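Local coordinates for protein aromatic-L-amino-acid decarboxylase (Catharanthus roseus, PDB 6EEW) that decarboxylates L-tryptophan to tryptamine and 5-hydroxy-L-tryptophan to serotonin, using pyridoxal 5'-phosphate as cofactor, at residues G232-L238 with T267-L273. Residues are numbered along the deposited sequence; the frame is centred on the assembly and turned at random. Where two conformers were deposited one is given.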
loop_
_atom_site.group_PDB
_atom_site.type_symbol
_atom_site.label_atom_id
_atom_site.label_comp_id
_atom_site.label_asym_id
_atom_site.label_seq_id
_atom_site.Cartn_x
_atom_site.Cartn_y
_atom_site.Cartn_z
ATOM N N GLY A 232 -15.048 -12.357 23.699
ATOM C CA GLY A 232 -15.619 -12.481 22.380
ATOM C C GLY A 232 -17.014 -11.905 22.365
ATOM O O GLY A 232 -17.634 -11.745 23.415
ATOM N N ILE A 233 -17.498 -11.544 21.179
ATOM C CA ILE A 233 -18.822 -10.932 21.079
ATOM C C ILE A 233 -19.905 -11.932 21.470
ATOM O O ILE A 233 -19.940 -13.070 20.984
ATOM C CB ILE A 233 -19.062 -10.378 19.668
ATOM C CG1 ILE A 233 -18.102 -9.217 19.388
ATOM C CG2 ILE A 233 -20.514 -9.913 19.528
ATOM C CD1 ILE A 233 -18.366 -8.497 18.079
ATOM N N SER A 234 -20.800 -11.515 22.344
ATOM C CA SER A 234 -21.969 -12.329 22.639
ATOM C C SER A 234 -23.058 -12.047 21.611
ATOM O O SER A 234 -23.491 -10.894 21.483
ATOM C CB SER A 234 -22.490 -12.044 24.031
ATOM O OG SER A 234 -23.824 -12.496 24.129
ATOM N N PRO A 235 -23.521 -13.052 20.859
ATOM C CA PRO A 235 -24.566 -12.787 19.861
ATOM C C PRO A 235 -25.781 -12.102 20.459
ATOM O O PRO A 235 -26.316 -11.171 19.849
ATOM C CB PRO A 235 -24.896 -14.186 19.322
ATOM C CG PRO A 235 -23.662 -14.980 19.565
ATOM C CD PRO A 235 -23.099 -14.461 20.860
ATOM N N GLN A 236 -26.221 -12.536 21.641
ATOM C CA GLN A 236 -27.364 -11.905 22.296
ATOM C C GLN A 236 -27.156 -10.402 22.449
ATOM O O GLN A 236 -28.059 -9.602 22.172
ATOM C CB GLN A 236 -27.605 -12.563 23.657
ATOM C CG GLN A 236 -27.936 -14.056 23.590
ATOM C CD GLN A 236 -26.755 -14.972 23.930
ATOM O OE1 GLN A 236 -25.663 -14.854 23.361
ATOM N NE2 GLN A 236 -26.981 -15.897 24.861
ATOM N N VAL A 237 -25.963 -10.005 22.900
ATOM C CA VAL A 237 -25.641 -8.586 23.062
ATOM C C VAL A 237 -25.829 -7.839 21.745
ATOM O O VAL A 237 -26.498 -6.794 21.677
ATOM C CB VAL A 237 -24.202 -8.430 23.596
ATOM C CG1 VAL A 237 -23.774 -6.962 23.578
ATOM C CG2 VAL A 237 -24.097 -8.987 25.006
ATOM N N LEU A 238 -25.243 -8.372 20.678
ATOM C CA LEU A 238 -25.340 -7.722 19.379
ATOM C C LEU A 238 -26.780 -7.654 18.892
ATOM O O LEU A 238 -27.193 -6.647 18.308
ATOM C CB LEU A 238 -24.470 -8.465 18.371
ATOM C CG LEU A 238 -24.541 -8.065 16.901
ATOM C CD1 LEU A 238 -24.112 -6.613 16.696
ATOM C CD2 LEU A 238 -23.667 -9.016 16.061
ATOM N N THR A 267 -12.011 -14.478 20.010
ATOM C CA THR A 267 -12.614 -14.994 18.783
ATOM C C THR A 267 -14.101 -14.685 18.785
ATOM O O THR A 267 -14.834 -15.152 19.666
ATOM C CB THR A 267 -12.396 -16.511 18.644
ATOM O OG1 THR A 267 -12.822 -17.166 19.841
ATOM C CG2 THR A 267 -10.947 -16.859 18.407
ATOM N N ASP A 268 -14.538 -13.914 17.818
ATOM C CA ASP A 268 -15.971 -13.702 17.683
ATOM C C ASP A 268 -16.590 -14.880 16.949
ATOM O O ASP A 268 -16.000 -15.383 15.990
ATOM C CB ASP A 268 -16.257 -12.408 16.927
ATOM C CG ASP A 268 -15.688 -11.191 17.622
ATOM O OD1 ASP A 268 -15.837 -11.092 18.861
ATOM O OD2 ASP A 268 -15.076 -10.347 16.927
ATOM N N PRO A 269 -17.785 -15.323 17.359
ATOM C CA PRO A 269 -18.363 -16.547 16.782
ATOM C C PRO A 269 -18.962 -16.255 15.416
ATOM O O PRO A 269 -20.031 -15.647 15.305
ATOM C CB PRO A 269 -19.431 -16.946 17.817
ATOM C CG PRO A 269 -19.868 -15.651 18.418
ATOM C CD PRO A 269 -18.640 -14.744 18.408
ATOM N N VAL A 270 -18.265 -16.691 14.365
ATOM C CA VAL A 270 -18.715 -16.405 13.005
ATOM C C VAL A 270 -20.092 -16.999 12.747
ATOM O O VAL A 270 -20.954 -16.358 12.134
ATOM C CB VAL A 270 -17.682 -16.919 11.985
ATOM C CG1 VAL A 270 -18.273 -16.898 10.594
ATOM C CG2 VAL A 270 -16.415 -16.072 12.042
ATOM N N ASP A 271 -20.331 -18.224 13.226
ATOM C CA ASP A 271 -21.541 -18.955 12.851
ATOM C C ASP A 271 -22.805 -18.253 13.336
ATOM O O ASP A 271 -23.768 -18.112 12.574
ATOM C CB ASP A 271 -21.479 -20.395 13.376
ATOM C CG ASP A 271 -21.002 -20.469 14.809
ATOM O OD1 ASP A 271 -20.853 -19.387 15.427
ATOM O OD2 ASP A 271 -20.751 -21.601 15.301
ATOM N N SER A 272 -22.843 -17.831 14.607
ATOM C CA SER A 272 -24.040 -17.153 15.120
ATOM C C SER A 272 -24.138 -15.698 14.646
ATOM O O SER A 272 -25.232 -15.216 14.289
ATOM C CB SER A 272 -24.057 -17.204 16.646
ATOM O OG SER A 272 -22.845 -16.709 17.182
ATOM N N LEU A 273 -23.001 -14.984 14.644
ATOM C CA LEU A 273 -23.015 -13.577 14.261
ATOM C C LEU A 273 -23.426 -13.405 12.810
ATOM O O LEU A 273 -24.143 -12.459 12.473
ATOM C CB LEU A 273 -21.646 -12.940 14.503
ATOM C CG LEU A 273 -21.182 -12.840 15.952
ATOM C CD1 LEU A 273 -19.797 -12.225 16.021
ATOM C CD2 LEU A 273 -22.176 -12.040 16.780
#
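Ile233 and Asp268 join two helix starts, those of helices 235-247 and 270-280, which lie side by side on one face of the mixed sheet in the pyridoxal-phosphate-binding fold. A single hydrogen bond ties the lead-in loops, and apolar side chains close the seam beneath it. The N-H of Ile233 donates to Asp268 OD1, 2.9 Å from N to oxygen. The bond, at 153°, meets the oxygen on its anti side and 17° out of the carboxylate plane. With CG1 beside its own backbone N (chi1 -66°), Ile233 also crosses its CG1-CD1 arm obliquely over the carboxylate; Ile233 CG1 comes within 3.0 Å of Asp268 OD1, a close van der Waals approach beside the hydrogen bond. The other carboxylate oxygen, OD2, accepts from the backbone N of Thr258, so Asp268 bridges the loop before helix 235-247 and the end of strand 251-258. With an alanine here, the N-H groups of Ile233 and Thr258 would probably lose their side-chain acceptor, and the loop at Ile233 could shift from the second helix start.

Just beyond, the Pro269 ring sets its CD 3.3 Å from Ile233 O and its CG 4.0 Å from Pro235 CG. Pro235 CG in turn lies 3.1 Å from Ser272 OG, a close contact rather than a hydrogen bond. On the sheet side, Leu273 brings CD2 to Ile233 CG2 at 3.9 Å, their side chains crossing at roughly a right angle. Leu273 CD2 also presses on Leu238 CD2 at 3.4 Å, tighter than usual for two carbons. Leu238 and Ile233 both rest on Ile223 of strand 220-223. A buried carboxylate whose two oxygens each take a backbone N-H thus probably holds the loops together, while leucine, isoleucine and proline carbons pack between the helix starts.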